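Local coordinates for adenine Deaminase (Enterococcus faecalis, PDB 2ICS), which deacetylates acetyl-(R)-mandelate in vitro with very low efficiency, acting as an esterase of the metallo-dependent hydrolase superfamily that binds two zinc ions per subunit, at residues E182-V187 with N314-Q319; A201-G206 with K238-D243; A54-D59 with E305-A310; V134-V139 with K174-E179. One frame throughout, in Å; residues are numbered along the deposited sequence.

Contact 1: residues E182-V187 with N314-Q319; sequences EIPLMV and NFHLTQ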
# COMPACT_ATOMS: atom_id res chain seq x y z
N GLU A 182 11.67 -4.44 16.37
CA GLU A 182 11.91 -4.27 14.95
C GLU A 182 10.63 -4.09 14.14
O GLU A 182 10.50 -4.62 13.04
CB GLU A 182 12.69 -5.47 14.40
CG GLU A 182 14.12 -5.56 14.90
CD GLU A 182 14.97 -4.40 14.42
OE1 GLU A 182 15.11 -4.24 13.19
OE2 GLU A 182 15.49 -3.64 15.27
N ILE A 183 9.68 -3.35 14.70
CA ILE A 183 8.42 -3.11 14.03
C ILE A 183 8.73 -2.47 12.67
O ILE A 183 9.69 -1.72 12.52
CB ILE A 183 7.52 -2.19 14.88
CG1 ILE A 183 6.13 -2.10 14.25
CG2 ILE A 183 8.16 -0.82 15.03
CD1 ILE A 183 5.07 -1.58 15.20
N PRO A 184 7.92 -2.78 11.64
CA PRO A 184 8.15 -2.22 10.30
C PRO A 184 8.19 -0.70 10.27
O PRO A 184 7.42 -0.02 10.95
CB PRO A 184 7.00 -2.79 9.48
CG PRO A 184 6.81 -4.14 10.11
CD PRO A 184 6.86 -3.81 11.60
N LEU A 185 9.09 -0.17 9.45
CA LEU A 185 9.26 1.27 9.29
C LEU A 185 9.06 1.66 7.83
O LEU A 185 9.66 1.06 6.94
CB LEU A 185 10.67 1.68 9.71
CG LEU A 185 11.17 3.04 9.21
CD1 LEU A 185 10.40 4.16 9.90
CD2 LEU A 185 12.65 3.19 9.49
N MSE A 186 8.21 2.66 7.57
CA MSE A 186 8.01 3.14 6.21
C MSE A 186 8.68 4.51 6.10
O MSE A 186 8.45 5.38 6.94
CB MSE A 186 6.52 3.29 5.87
CG MSE A 186 6.31 3.87 4.46
SE MSE A 186 4.48 4.01 3.84
CE MSE A 186 4.25 2.20 3.20
N VAL A 187 9.50 4.70 5.08
CA VAL A 187 10.19 5.97 4.89
C VAL A 187 9.76 6.68 3.62
O VAL A 187 9.82 6.15 2.52
CB VAL A 187 11.74 5.76 4.83
CG1 VAL A 187 12.44 7.10 4.62
CG2 VAL A 187 12.22 5.13 6.12
N ASN A 314 5.23 -7.08 3.79
CA ASN A 314 5.91 -5.86 4.24
C ASN A 314 5.53 -5.50 5.67
O ASN A 314 6.38 -5.06 6.45
CB ASN A 314 5.57 -4.66 3.35
CG ASN A 314 6.08 -4.81 1.94
OD1 ASN A 314 6.94 -5.65 1.65
ND2 ASN A 314 5.57 -3.96 1.04
N PHE A 315 4.26 -5.68 6.01
CA PHE A 315 3.77 -5.33 7.33
C PHE A 315 3.26 -6.46 8.21
O PHE A 315 2.47 -6.26 9.13
CB PHE A 315 2.71 -4.24 7.18
CG PHE A 315 3.26 -2.97 6.61
CD1 PHE A 315 4.00 -2.10 7.40
CD2 PHE A 315 3.12 -2.69 5.25
CE1 PHE A 315 4.60 -0.98 6.86
CE2 PHE A 315 3.72 -1.56 4.70
CZ PHE A 315 4.47 -0.71 5.50
N HIS A 316 3.73 -7.66 7.91
CA HIS A 316 3.38 -8.83 8.69
C HIS A 316 1.90 -9.08 8.92
O HIS A 316 1.47 -9.40 10.03
CB HIS A 316 4.12 -8.76 10.03
CG HIS A 316 5.61 -8.69 9.87
ND1 HIS A 316 6.38 -7.71 10.47
CD2 HIS A 316 6.47 -9.45 9.15
CE1 HIS A 316 7.64 -7.87 10.11
NE2 HIS A 316 7.72 -8.92 9.31
N LEU A 317 1.11 -8.93 7.86
CA LEU A 317 -0.31 -9.23 7.95
C LEU A 317 -0.35 -10.74 7.65
O LEU A 317 -0.69 -11.16 6.54
CB LEU A 317 -1.12 -8.44 6.91
CG LEU A 317 -1.14 -6.91 7.05
CD1 LEU A 317 -1.54 -6.51 8.47
CD2 LEU A 317 0.22 -6.36 6.73
N THR A 318 0.06 -11.52 8.64
CA THR A 318 0.14 -12.97 8.55
C THR A 318 -1.14 -13.67 8.13
O THR A 318 -1.10 -14.74 7.53
CB THR A 318 0.59 -13.58 9.91
OG1 THR A 318 -0.35 -13.23 10.93
CG2 THR A 318 1.97 -13.06 10.30
N GLN A 319 -2.28 -13.06 8.44
CA GLN A 319 -3.57 -13.64 8.11
C GLN A 319 -4.16 -13.19 6.76
O GLN A 319 -5.26 -13.60 6.41
CB GLN A 319 -4.57 -13.33 9.24
CG GLN A 319 -4.78 -14.47 10.24
CD GLN A 319 -3.52 -15.26 10.52
OE1 GLN A 319 -2.55 -14.73 11.06
NE2 GLN A 319 -3.53 -16.54 10.15
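Pro184 sets its ring against Phe315 and His316, while Met186 reaches another part of the same phenyl ring. The tight part of the contact is buried and apolar. Pro184 CB lies 3.7 Å from Phe315 CD1 and approaches the ring obliquely. Met186, present as selenomethionine, touches with its methyl group: Met186 CE is 3.7 Å from Phe315 CZ, at the ring edge and near the ring plane. The Met186 chain is extended as far as SE and then bends (chi3 -84°), which puts CE at the phenyl edge. The two side chains cross at about a right angle. Leu114 of strand 110-114 packs on both of them.

The other side is more open, because His316 is exposed to solvent. Here Pro184 CG sits 3.6 Å from His316 ND1, again obliquely to the ring. Pro184 CG is also 3.8 Å from Asn314 O. These are packing contacts, and the two segments share no polar bond. His316 has a positive phi (52°) and is the C-prime residue of the Schellman motif that ends helix 309-314.

Met186 lies on strand 186-189, two residues before the zinc ligand His188, and its side chain also touches the zinc ligand His60. The contact sets the end of helix 309-314 against a strand of the TIM barrel that leads to the binuclear zinc site of this amidohydrolase.

Contact 2: residues A201-G206 with K238-D243; sequences ALMEKG and KGVVFD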
# COMPACT_ATOMS: atom_id res chain seq x y z
N ALA A 201 21.31 4.96 3.19
CA ALA A 201 22.41 4.42 3.97
C ALA A 201 21.97 3.93 5.35
O ALA A 201 22.52 2.97 5.89
CB ALA A 201 23.51 5.46 4.12
N LEU A 202 20.97 4.60 5.93
CA LEU A 202 20.49 4.21 7.26
C LEU A 202 19.41 3.14 7.25
O LEU A 202 19.14 2.51 8.27
CB LEU A 202 19.99 5.45 8.01
CG LEU A 202 21.06 6.36 8.63
CD1 LEU A 202 21.94 6.97 7.56
CD2 LEU A 202 20.36 7.45 9.44
N MSE A 203 18.78 2.92 6.10
CA MSE A 203 17.73 1.91 6.00
C MSE A 203 18.29 0.51 5.81
O MSE A 203 19.36 0.33 5.22
CB MSE A 203 16.77 2.26 4.86
CG MSE A 203 16.05 3.59 5.07
SE MSE A 203 14.81 4.03 3.66
CE MSE A 203 16.04 4.81 2.43
N GLU A 204 17.57 -0.48 6.32
CA GLU A 204 18.00 -1.87 6.22
C GLU A 204 16.94 -2.73 5.54
O GLU A 204 15.81 -2.28 5.32
CB GLU A 204 18.26 -2.42 7.62
CG GLU A 204 19.26 -1.61 8.44
CD GLU A 204 19.35 -2.09 9.88
OE1 GLU A 204 18.33 -2.03 10.60
OE2 GLU A 204 20.44 -2.54 10.30
N LYS A 205 17.31 -3.96 5.22
CA LYS A 205 16.37 -4.89 4.60
C LYS A 205 15.11 -4.91 5.45
O LYS A 205 15.20 -4.98 6.68
CB LYS A 205 16.97 -6.30 4.55
CG LYS A 205 16.02 -7.34 3.99
CD LYS A 205 16.60 -8.75 4.09
CE LYS A 205 15.62 -9.78 3.56
NZ LYS A 205 16.15 -11.17 3.68
N GLY A 206 13.95 -4.83 4.81
CA GLY A 206 12.71 -4.83 5.56
C GLY A 206 12.11 -3.45 5.71
O GLY A 206 10.90 -3.31 5.87
N LYS A 238 20.22 -4.69 -1.29
CA LYS A 238 20.33 -5.16 0.10
C LYS A 238 18.99 -5.48 0.76
O LYS A 238 18.95 -5.86 1.93
CB LYS A 238 21.12 -4.16 0.95
CG LYS A 238 20.37 -2.93 1.44
CD LYS A 238 21.31 -2.01 2.23
CE LYS A 238 20.59 -0.78 2.78
NZ LYS A 238 21.50 0.17 3.51
N GLY A 239 17.89 -5.33 0.04
CA GLY A 239 16.61 -5.67 0.62
C GLY A 239 15.67 -4.55 1.05
O GLY A 239 14.64 -4.83 1.66
N VAL A 240 16.02 -3.30 0.77
CA VAL A 240 15.12 -2.20 1.13
C VAL A 240 13.91 -2.36 0.20
O VAL A 240 14.05 -2.45 -1.02
CB VAL A 240 15.78 -0.82 0.88
CG1 VAL A 240 14.80 0.29 1.26
CG2 VAL A 240 17.06 -0.70 1.70
N VAL A 241 12.71 -2.41 0.79
CA VAL A 241 11.48 -2.59 0.01
C VAL A 241 10.98 -1.33 -0.68
O VAL A 241 10.58 -0.36 -0.03
CB VAL A 241 10.37 -3.15 0.92
CG1 VAL A 241 9.12 -3.48 0.09
CG2 VAL A 241 10.87 -4.40 1.64
N PHE A 242 11.00 -1.34 -2.01
CA PHE A 242 10.55 -0.20 -2.80
C PHE A 242 9.02 -0.21 -2.95
O PHE A 242 8.45 -1.12 -3.56
CB PHE A 242 11.21 -0.22 -4.18
CG PHE A 242 12.63 0.28 -4.19
CD1 PHE A 242 13.50 -0.00 -3.13
CD2 PHE A 242 13.12 1.01 -5.27
CE1 PHE A 242 14.83 0.44 -3.15
CE2 PHE A 242 14.45 1.45 -5.30
CZ PHE A 242 15.30 1.16 -4.24
N ASP A 243 8.38 0.80 -2.39
CA ASP A 243 6.92 0.92 -2.43
C ASP A 243 6.57 2.14 -3.29
O ASP A 243 7.16 3.20 -3.14
CB ASP A 243 6.40 1.11 -1.00
CG ASP A 243 4.89 1.21 -0.91
OD1 ASP A 243 4.19 0.18 -1.10
OD2 ASP A 243 4.40 2.32 -0.65
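Lys238, following helix 230-237, reaches the backbone of Met203, just after helix 196-202. Two hydrogen bonds join the segments. Lys238 NZ donates to Met203 O at 2.7 Å, with a C=O...N angle of 169°, nearly along the C=O axis. CG of Lys238 stands between its own backbone N and carbonyl carbon (chi1 79°), and the chain is fully extended from there to NZ. The amine also bonds Leu200 O. It therefore grips two carbonyls near the C-terminal end of helix 196-202, where its positive charge is probably favourable. The second bond is between main chains: Gly206 N donates to Gly239 O at 3.2 Å, from above the carbonyl plane.

Both segments include the connection from an outer helix to a strand of the TIM barrel. The first runs from helix 196-202 toward strand 208-210, and the second from helix 230-237 into the neighbouring parallel strand 241-243. Gly239 ends its helix in a Schellman motif.

Close backbone packing comes next. Lys205 CA makes a C-H...O contact of 3.4 Å to Gly239 O, the oxygen that also accepts from Gly206. Lys205 CB is 3.3 Å from Lys238 O, and Lys205 CG lies 3.8 Å from Gly239 CA, over a residue without a side chain.

Apolar contact is lighter. Met203 CB meets Val240 CG2 at 4.3 Å, and both side chains also pack on Leu209 of strand 208-210. The carboxylate of Glu204 turns to a salt bridge with Lys174.

Contact 3: residues A54-D59 with E305-A310; sequences AGWIDD and EKVTKA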
# COMPACT_ATOMS: atom_id res chain seq x y z
N ALA A 54 -6.35 -12.76 -3.83
CA ALA A 54 -6.44 -12.46 -2.41
C ALA A 54 -6.95 -11.03 -2.39
O ALA A 54 -6.75 -10.29 -3.35
CB ALA A 54 -5.07 -12.55 -1.77
N GLY A 55 -7.62 -10.63 -1.31
CA GLY A 55 -8.12 -9.26 -1.24
C GLY A 55 -6.98 -8.28 -1.45
O GLY A 55 -5.93 -8.40 -0.81
N TRP A 56 -7.16 -7.32 -2.35
CA TRP A 56 -6.11 -6.34 -2.62
C TRP A 56 -5.82 -5.52 -1.38
O TRP A 56 -6.72 -5.22 -0.60
CB TRP A 56 -6.52 -5.42 -3.78
CG TRP A 56 -6.76 -6.13 -5.08
CD1 TRP A 56 -6.41 -7.42 -5.41
CD2 TRP A 56 -7.38 -5.57 -6.26
NE1 TRP A 56 -6.77 -7.69 -6.71
CE2 TRP A 56 -7.37 -6.58 -7.25
CE3 TRP A 56 -7.94 -4.32 -6.56
CZ2 TRP A 56 -7.90 -6.37 -8.54
CZ3 TRP A 56 -8.47 -4.12 -7.84
CH2 TRP A 56 -8.45 -5.14 -8.81
N ILE A 57 -4.55 -5.15 -1.21
CA ILE A 57 -4.10 -4.38 -0.05
C ILE A 57 -3.31 -3.15 -0.49
O ILE A 57 -2.33 -3.26 -1.23
CB ILE A 57 -3.17 -5.24 0.86
CG1 ILE A 57 -3.90 -6.50 1.32
CG2 ILE A 57 -2.72 -4.43 2.06
CD1 ILE A 57 -2.98 -7.53 2.02
N ASP A 58 -3.73 -1.98 -0.01
CA ASP A 58 -3.06 -0.71 -0.33
C ASP A 58 -2.29 -0.30 0.92
O ASP A 58 -2.89 0.24 1.85
CB ASP A 58 -4.11 0.36 -0.66
CG ASP A 58 -3.51 1.56 -1.37
OD1 ASP A 58 -2.29 1.79 -1.23
OD2 ASP A 58 -4.27 2.28 -2.05
N ASP A 59 -0.98 -0.54 0.96
CA ASP A 59 -0.21 -0.21 2.16
C ASP A 59 0.26 1.24 2.33
O ASP A 59 1.13 1.51 3.15
CB ASP A 59 0.98 -1.18 2.33
CG ASP A 59 2.07 -0.97 1.31
OD1 ASP A 59 2.08 0.09 0.63
OD2 ASP A 59 2.94 -1.86 1.19
N GLU A 305 0.42 -9.78 -7.32
CA GLU A 305 1.24 -10.17 -6.18
C GLU A 305 1.71 -8.93 -5.42
O GLU A 305 1.86 -8.96 -4.20
CB GLU A 305 2.45 -10.97 -6.66
CG GLU A 305 3.40 -11.39 -5.54
CD GLU A 305 4.51 -12.29 -6.04
OE1 GLU A 305 4.20 -13.39 -6.54
OE2 GLU A 305 5.69 -11.90 -5.92
N LYS A 306 1.92 -7.84 -6.15
CA LYS A 306 2.39 -6.60 -5.54
C LYS A 306 1.33 -5.78 -4.79
O LYS A 306 1.66 -4.77 -4.17
CB LYS A 306 3.10 -5.75 -6.61
CG LYS A 306 4.38 -6.41 -7.11
CD LYS A 306 4.99 -5.69 -8.29
CE LYS A 306 6.12 -6.53 -8.90
NZ LYS A 306 7.19 -6.88 -7.91
N VAL A 307 0.07 -6.20 -4.87
CA VAL A 307 -1.00 -5.52 -4.14
C VAL A 307 -1.67 -6.51 -3.19
O VAL A 307 -2.76 -6.26 -2.69
CB VAL A 307 -2.08 -4.91 -5.08
CG1 VAL A 307 -1.47 -3.81 -5.94
CG2 VAL A 307 -2.71 -5.99 -5.95
N THR A 308 -1.01 -7.65 -2.96
CA THR A 308 -1.54 -8.67 -2.06
C THR A 308 -0.47 -9.30 -1.18
O THR A 308 -0.30 -8.90 -0.02
CB THR A 308 -2.26 -9.81 -2.83
OG1 THR A 308 -1.38 -10.36 -3.82
CG2 THR A 308 -3.52 -9.30 -3.48
N LYS A 309 0.25 -10.27 -1.72
CA LYS A 309 1.29 -10.97 -0.95
C LYS A 309 2.41 -10.05 -0.47
O LYS A 309 2.84 -10.15 0.68
CB LYS A 309 1.88 -12.11 -1.79
CG LYS A 309 2.87 -12.97 -1.04
CD LYS A 309 3.48 -14.04 -1.94
CE LYS A 309 4.40 -14.96 -1.16
NZ LYS A 309 5.03 -15.98 -2.03
N ALA A 310 2.90 -9.17 -1.33
CA ALA A 310 3.98 -8.27 -0.95
C ALA A 310 3.59 -7.35 0.21
O ALA A 310 4.22 -7.37 1.26
CB ALA A 310 4.43 -7.45 -2.16
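Ile57 N donates to Val307 O in a short main-chain hydrogen bond of 2.6 Å, with an N-H...O angle of 161°. Val307 O also receives a C-H...O contact from Trp56 CA at 3.4 Å. This oxygen is thus held by two successive residues of strand 51-61. It is offered by a type I turn, Glu305 to Thr308, that leads into helix 309-314.

The side chains of Trp56 and Val307 lie side by side and point the same way. Val307 CG2 stands over one face of the Trp56 indole, 4.3 Å from the centroid of the five-membered ring and 23° off its normal, a CH-pi contact. This methyl takes the position between its own backbone N and carbonyl carbon. Thr308 CG2 meets the same ring differently: it lies at the edge, near the ring plane, 4.0 Å from Trp56 CD1. Thr308 CG2 also packs 3.4 Å from Ala54 O. The Thr308 hydroxyl is used elsewhere, with OG1 bonded to Ile304 O in the preceding helix. Thr308 is at the N-cap position but makes no side-chain capping bond. Farther along the strand, Ile57 CD1 reaches within 3.6 Å of Thr308 O.

All the touching residues are buried. Met290 of helix 286-296 packs on both Trp56 and Val307. The contact ties a turn between two late helices to strand 51-61, which pairs in parallel with strand 83-89. Strand 51-61 carries the zinc ligand His60 at its end, with His62 just after it: the His-X-His motif found at the end of the first barrel strand in amidohydrolases.

Contact 4: residues V134-V139 with K174-E179; sequences VQASLV and KQIQQE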
# COMPACT_ATOMS: atom_id res chain seq x y z
N VAL A 134 8.67 14.40 18.66
CA VAL A 134 9.09 13.02 18.41
C VAL A 134 9.53 12.33 19.70
O VAL A 134 10.72 12.23 19.98
CB VAL A 134 10.25 12.98 17.39
CG1 VAL A 134 10.72 11.55 17.18
CG2 VAL A 134 9.80 13.60 16.08
N GLN A 135 8.56 11.84 20.47
CA GLN A 135 8.85 11.14 21.72
C GLN A 135 8.77 9.63 21.55
O GLN A 135 7.70 9.08 21.30
CB GLN A 135 7.86 11.57 22.82
CG GLN A 135 7.99 13.01 23.26
CD GLN A 135 7.01 13.36 24.38
OE1 GLN A 135 7.07 12.79 25.48
NE2 GLN A 135 6.11 14.30 24.11
N ALA A 136 9.91 8.97 21.70
CA ALA A 136 9.97 7.51 21.56
C ALA A 136 8.96 6.84 22.49
O ALA A 136 8.27 5.89 22.09
CB ALA A 136 11.38 7.01 21.88
N SER A 137 8.88 7.33 23.72
CA SER A 137 7.97 6.77 24.71
C SER A 137 6.53 6.75 24.25
O SER A 137 5.84 5.75 24.41
CB SER A 137 8.06 7.57 26.02
OG SER A 137 9.33 7.41 26.61
N LEU A 138 6.07 7.87 23.69
CA LEU A 138 4.69 7.95 23.23
C LEU A 138 4.40 6.95 22.12
O LEU A 138 3.30 6.40 22.04
CB LEU A 138 4.37 9.37 22.75
CG LEU A 138 4.53 10.49 23.77
CD1 LEU A 138 3.95 11.78 23.19
CD2 LEU A 138 3.82 10.13 25.07
N VAL A 139 5.38 6.70 21.26
CA VAL A 139 5.20 5.76 20.17
C VAL A 139 5.08 4.35 20.73
O VAL A 139 4.21 3.58 20.32
CB VAL A 139 6.36 5.82 19.15
CG1 VAL A 139 6.21 4.72 18.11
CG2 VAL A 139 6.37 7.19 18.46
N LYS A 174 14.81 4.79 13.52
CA LYS A 174 15.48 3.50 13.64
C LYS A 174 15.62 3.07 15.10
O LYS A 174 15.53 1.88 15.42
CB LYS A 174 16.86 3.56 12.97
CG LYS A 174 16.80 3.74 11.45
CD LYS A 174 16.13 2.54 10.77
CE LYS A 174 17.01 1.29 10.84
NZ LYS A 174 16.32 0.08 10.29
N GLN A 175 15.83 4.03 16.00
CA GLN A 175 15.95 3.74 17.42
C GLN A 175 14.61 3.23 17.94
O GLN A 175 14.55 2.22 18.65
CB GLN A 175 16.36 5.00 18.18
CG GLN A 175 16.37 4.85 19.70
CD GLN A 175 16.51 6.19 20.40
OE1 GLN A 175 17.46 6.94 20.15
NE2 GLN A 175 15.57 6.51 21.29
N ILE A 176 13.55 3.94 17.59
CA ILE A 176 12.20 3.58 17.99
C ILE A 176 11.86 2.18 17.47
O ILE A 176 11.13 1.43 18.12
CB ILE A 176 11.17 4.58 17.42
CG1 ILE A 176 11.41 5.96 18.03
CG2 ILE A 176 9.75 4.09 17.69
CD1 ILE A 176 10.58 7.05 17.41
N GLN A 177 12.39 1.84 16.30
CA GLN A 177 12.15 0.53 15.70
C GLN A 177 12.83 -0.51 16.57
O GLN A 177 12.26 -1.56 16.87
CB GLN A 177 12.71 0.48 14.28
CG GLN A 177 12.55 -0.88 13.59
CD GLN A 177 13.10 -0.90 12.16
OE1 GLN A 177 14.28 -0.63 11.93
NE2 GLN A 177 12.23 -1.21 11.20
N GLN A 178 14.06 -0.20 16.97
CA GLN A 178 14.85 -1.08 17.82
C GLN A 178 14.13 -1.32 19.15
O GLN A 178 14.13 -2.43 19.68
CB GLN A 178 16.21 -0.44 18.08
CG GLN A 178 17.18 -1.31 18.86
CD GLN A 178 17.78 -2.42 18.02
OE1 GLN A 178 17.06 -3.28 17.50
NE2 GLN A 178 19.10 -2.41 17.87
N GLU A 179 13.51 -0.27 19.67
CA GLU A 179 12.80 -0.35 20.95
C GLU A 179 11.45 -1.06 20.89
O GLU A 179 10.84 -1.31 21.93
CB GLU A 179 12.60 1.06 21.51
CG GLU A 179 13.88 1.73 21.99
CD GLU A 179 13.67 3.18 22.41
OE1 GLU A 179 12.75 3.45 23.21
OE2 GLU A 179 14.43 4.06 21.94
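Ala136 and Ile176 bring their CA atoms to 5.8 Å, the closest pair of CA atoms across the two segments. The first turn of helix 136-145 meets the last part of helix 168-178 here. Both belong to the outer helical layer of the TIM barrel, and Gln135 is the N-cap residue of the first.

Ile176 carries the packing with both of its branches. Ile176 CG1 lies 4.0 Å from Ala136 CB. Ile176 CG2, anti to the backbone N, lies 3.6 Å from Val139 CG1. Ala136 and Val139 are three residues apart, about one helical turn, and the forked isoleucine touches both. The Val139 and Ile176 side chains cross at about a right angle. This part is apolar.

Polar groups border it. Glu179 OE1 comes to 4.0 Å from Ala136 CB, a packing contact. The main-chain oxygen of Glu179 also accepts a hydrogen bond from NZ of Lys140, just beyond Val139 in the other helix. The remaining carboxylate oxygen, Glu179 OE2, is held from one turn back: Gln175 NE2 donates to it at 2.8 Å, with the oxygen 19° out of the Gln175 amide plane.

In the fold
After the N-terminal strands, residues 54-59 of strand 51-61 open contact 3, which 305-310 closes. Contact 4 is the first to close, joining two outer helices. Residues 182-187, which run into strand 186-189, then open contact 1. Contact 2 opens and closes within that span, linking the connections before neighbouring barrel strands. Contact 3 closes next and contact 1 last, so these two cross. Contacts 2 and 4 both fall within the span of contact 3, one after the other. Lys174 bridges to Glu204 between contacts 4 and 2, and Gln177 bonds Ile183 between contacts 4 and 1. Met186 touches Asp59, tying contact 1 to contact 3.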